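Uncharacterized protein Atu1872 (Agrobacterium tumefaciens, PDB 2QNT) is of unknown function but belongs to the glyoxalase/bleomycin resistance protein/dioxygenase family, whose members often act on small molecules. Local coordinates at residues F41-F44 against F48-H51. Sequence-based numbering, arbitrary orientation.
Sequences FVLF and FAIH
Phe44 and Ile50 meet at the apolar centre of this antiparallel hairpin, where CE1 of the Phe44 ring lies 3.9 Å from Ile50 CG1, which reaches it at the edge. That branch sits between the backbone N and carbonyl carbon of Ile50 (chi1 52°), a position from which CG1 also meets Val42 CB, at 3.8 Å. Val42 CG1 lies over one face of the Phe44 ring, near its rim, while CD1 of Ile50 comes to the edge in the ring plane. The Phe44 and Phe48 side chains extend alongside each other, touching at their CD1 atoms (3.7 Å), with their rings displaced too far for a stack. Helix 19-29 adds Ile19 and Tyr26 to this buried side, and Phe9 of the second subunit meets the Phe48 ring.

On the opposite face of the hairpin, the methyl of buried Ala49 touches both Phe41 CE2 and Leu43 CD2. Between the two faces, Val42 and Ile50 make a hydrogen-bonded pair, Val42 N to Ile50 O and Ile50 N to Val42 O, each 3.0 Å; Phe44 N gives a further bond to Phe48 O, at 2.8 Å. Strands 41-44 and 49-52 are the inner pair of a four-stranded mixed sheet, a build repeated in the second sheet, as in the paired βαβββ modules of glyoxalase-family proteins.

At the partly exposed polar edge, CG anti to the backbone N (chi1 179°) sets the Phe41 ring along the partner strand, its CD2 3.2 Å from Ile50 O and 3.5 Å from His51 CD2. The Phe41 and His51 rings meet obliquely, planes at 34°, and a bound buffer molecule (EPE) lies close to the Phe41 side chain. Three main-chain bonds thus fix the register and satisfy the polar atoms they join, while side chains add apolar contacts on both faces, His51 being the polar exception.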
ATOM      1  N   PHE A  41       6.707 -12.161  -7.497  1.00 14.58           N
ATOM      2  CA  PHE A  41       6.775 -10.805  -6.910  1.00 14.22           C
ATOM      3  C   PHE A  41       7.293  -9.899  -7.982  1.00 14.30           C
ATOM      4  O   PHE A  41       8.266 -10.219  -8.644  1.00 14.99           O
ATOM      5  CB  PHE A  41       7.739 -10.853  -5.709  1.00 13.65           C
ATOM      6  CG  PHE A  41       7.972  -9.536  -4.964  1.00 14.10           C
ATOM      7  CD1 PHE A  41       9.277  -9.109  -4.653  1.00 15.08           C
ATOM      8  CD2 PHE A  41       6.919  -8.746  -4.540  1.00 14.69           C
ATOM      9  CE1 PHE A  41       9.481  -7.925  -3.947  1.00 16.41           C
ATOM     10  CE2 PHE A  41       7.138  -7.592  -3.805  1.00 13.91           C
ATOM     11  CZ  PHE A  41       8.406  -7.159  -3.520  1.00 15.02           C
ATOM     12  N   VAL A  42       6.650  -8.753  -8.150  1.00 14.09           N
ATOM     13  CA  VAL A  42       7.051  -7.779  -9.130  1.00 14.21           C
ATOM     14  C   VAL A  42       7.162  -6.411  -8.466  1.00 14.32           C
ATOM     15  O   VAL A  42       6.239  -5.958  -7.801  1.00 13.80           O
ATOM     16  CB  VAL A  42       6.038  -7.721 -10.330  1.00 15.09           C
ATOM     17  CG1 VAL A  42       6.491  -6.684 -11.370  1.00 16.82           C
ATOM     18  CG2 VAL A  42       5.860  -9.095 -10.991  1.00 15.64           C
ATOM     19  N   LEU A  43       8.321  -5.779  -8.639  1.00 14.93           N
ATOM     20  CA  LEU A  43       8.563  -4.414  -8.199  1.00 15.09           C
ATOM     21  C   LEU A  43       8.455  -3.493  -9.392  1.00 14.99           C
ATOM     22  O   LEU A  43       9.095  -3.741 -10.432  1.00 15.18           O
ATOM     23  CB  LEU A  43       9.967  -4.256  -7.661  1.00 16.16           C
ATOM     24  CG  LEU A  43      10.368  -4.980  -6.419  1.00 19.12           C
ATOM     25  CD1 LEU A  43      11.817  -4.724  -6.126  1.00 21.73           C
ATOM     26  CD2 LEU A  43       9.520  -4.496  -5.273  1.00 20.69           C
ATOM     27  N   PHE A  44       7.695  -2.419  -9.217  1.00 14.50           N
ATOM     28  CA  PHE A  44       7.587  -1.377 -10.218  1.00 14.72           C
ATOM     29  C   PHE A  44       8.355  -0.130  -9.822  1.00 15.72           C
ATOM     30  O   PHE A  44       8.587   0.124  -8.646  1.00 17.65           O
ATOM     31  CB  PHE A  44       6.141  -0.994 -10.483  1.00 14.86           C
ATOM     32  CG  PHE A  44       5.303  -2.117 -11.014  1.00 15.49           C
ATOM     33  CD1 PHE A  44       4.603  -2.963 -10.160  1.00 16.76           C
ATOM     34  CD2 PHE A  44       5.204  -2.336 -12.372  1.00 15.37           C
ATOM     35  CE1 PHE A  44       3.841  -3.997 -10.660  1.00 18.03           C
ATOM     36  CE2 PHE A  44       4.442  -3.387 -12.869  1.00 16.09           C
ATOM     37  CZ  PHE A  44       3.756  -4.204 -12.014  1.00 16.85           C
ATOM     38  N   PHE A  48       5.712   0.857  -6.212  1.00 13.30           N
ATOM     39  CA  PHE A  48       4.583  -0.045  -6.151  1.00 11.58           C
ATOM     40  C   PHE A  48       5.099  -1.470  -6.373  1.00 11.64           C
ATOM     41  O   PHE A  48       6.122  -1.684  -7.014  1.00 11.08           O
ATOM     42  CB  PHE A  48       3.586   0.330  -7.252  1.00 12.53           C
ATOM     43  CG  PHE A  48       2.288  -0.414  -7.192  1.00 11.82           C
ATOM     44  CD1 PHE A  48       1.922  -1.299  -8.212  1.00 11.73           C
ATOM     45  CD2 PHE A  48       1.459  -0.318  -6.089  1.00 12.51           C
ATOM     46  CE1 PHE A  48       0.755  -2.006  -8.165  1.00 12.58           C
ATOM     47  CE2 PHE A  48       0.288  -1.038  -6.031  1.00 13.17           C
ATOM     48  CZ  PHE A  48      -0.063  -1.898  -7.073  1.00 12.62           C
ATOM     49  N   ALA A  49       4.391  -2.433  -5.796  1.00 11.42           N
ATOM     50  CA  ALA A  49       4.752  -3.838  -5.938  1.00 10.85           C
ATOM     51  C   ALA A  49       3.524  -4.710  -5.812  1.00 11.07           C
ATOM     52  O   ALA A  49       2.524  -4.255  -5.304  1.00 12.61           O
ATOM     53  CB  ALA A  49       5.770  -4.245  -4.892  1.00 12.08           C
ATOM     54  N   ILE A  50       3.603  -5.933  -6.348  1.00 10.68           N
ATOM     55  CA  ILE A  50       2.510  -6.913  -6.252  1.00 10.96           C
ATOM     56  C   ILE A  50       3.129  -8.270  -5.974  1.00 10.39           C
ATOM     57  O   ILE A  50       4.260  -8.539  -6.387  1.00 11.46           O
ATOM     58  CB  ILE A  50       1.669  -6.979  -7.558  1.00 11.24           C
ATOM     59  CG1 ILE A  50       2.569  -7.199  -8.782  1.00 11.14           C
ATOM     60  CG2 ILE A  50       0.816  -5.732  -7.748  1.00 12.84           C
ATOM     61  CD1 ILE A  50       1.842  -7.364 -10.159  1.00 12.94           C
ATOM     62  N   HIS A  51       2.378  -9.149  -5.309  1.00 10.84           N
ATOM     63  CA  HIS A  51       2.875 -10.494  -5.030  1.00 10.43           C
ATOM     64  C   HIS A  51       1.752 -11.498  -5.155  1.00  9.83           C
ATOM     65  O   HIS A  51       0.640 -11.239  -4.701  1.00 10.34           O
ATOM     66  CB  HIS A  51       3.435 -10.583  -3.594  1.00 11.06           C
ATOM     67  CG  HIS A  51       4.440 -11.680  -3.324  1.00 10.95           C
ATOM     68  ND1 HIS A  51       4.183 -13.036  -3.450  1.00 10.39           N
ATOM     69  CD2 HIS A  51       5.718 -11.588  -2.879  1.00 10.14           C
ATOM     70  CE1 HIS A  51       5.263 -13.722  -3.081  1.00 10.40           C
ATOM     71  NE2 HIS A  51       6.218 -12.865  -2.756  1.00 10.45           N
TER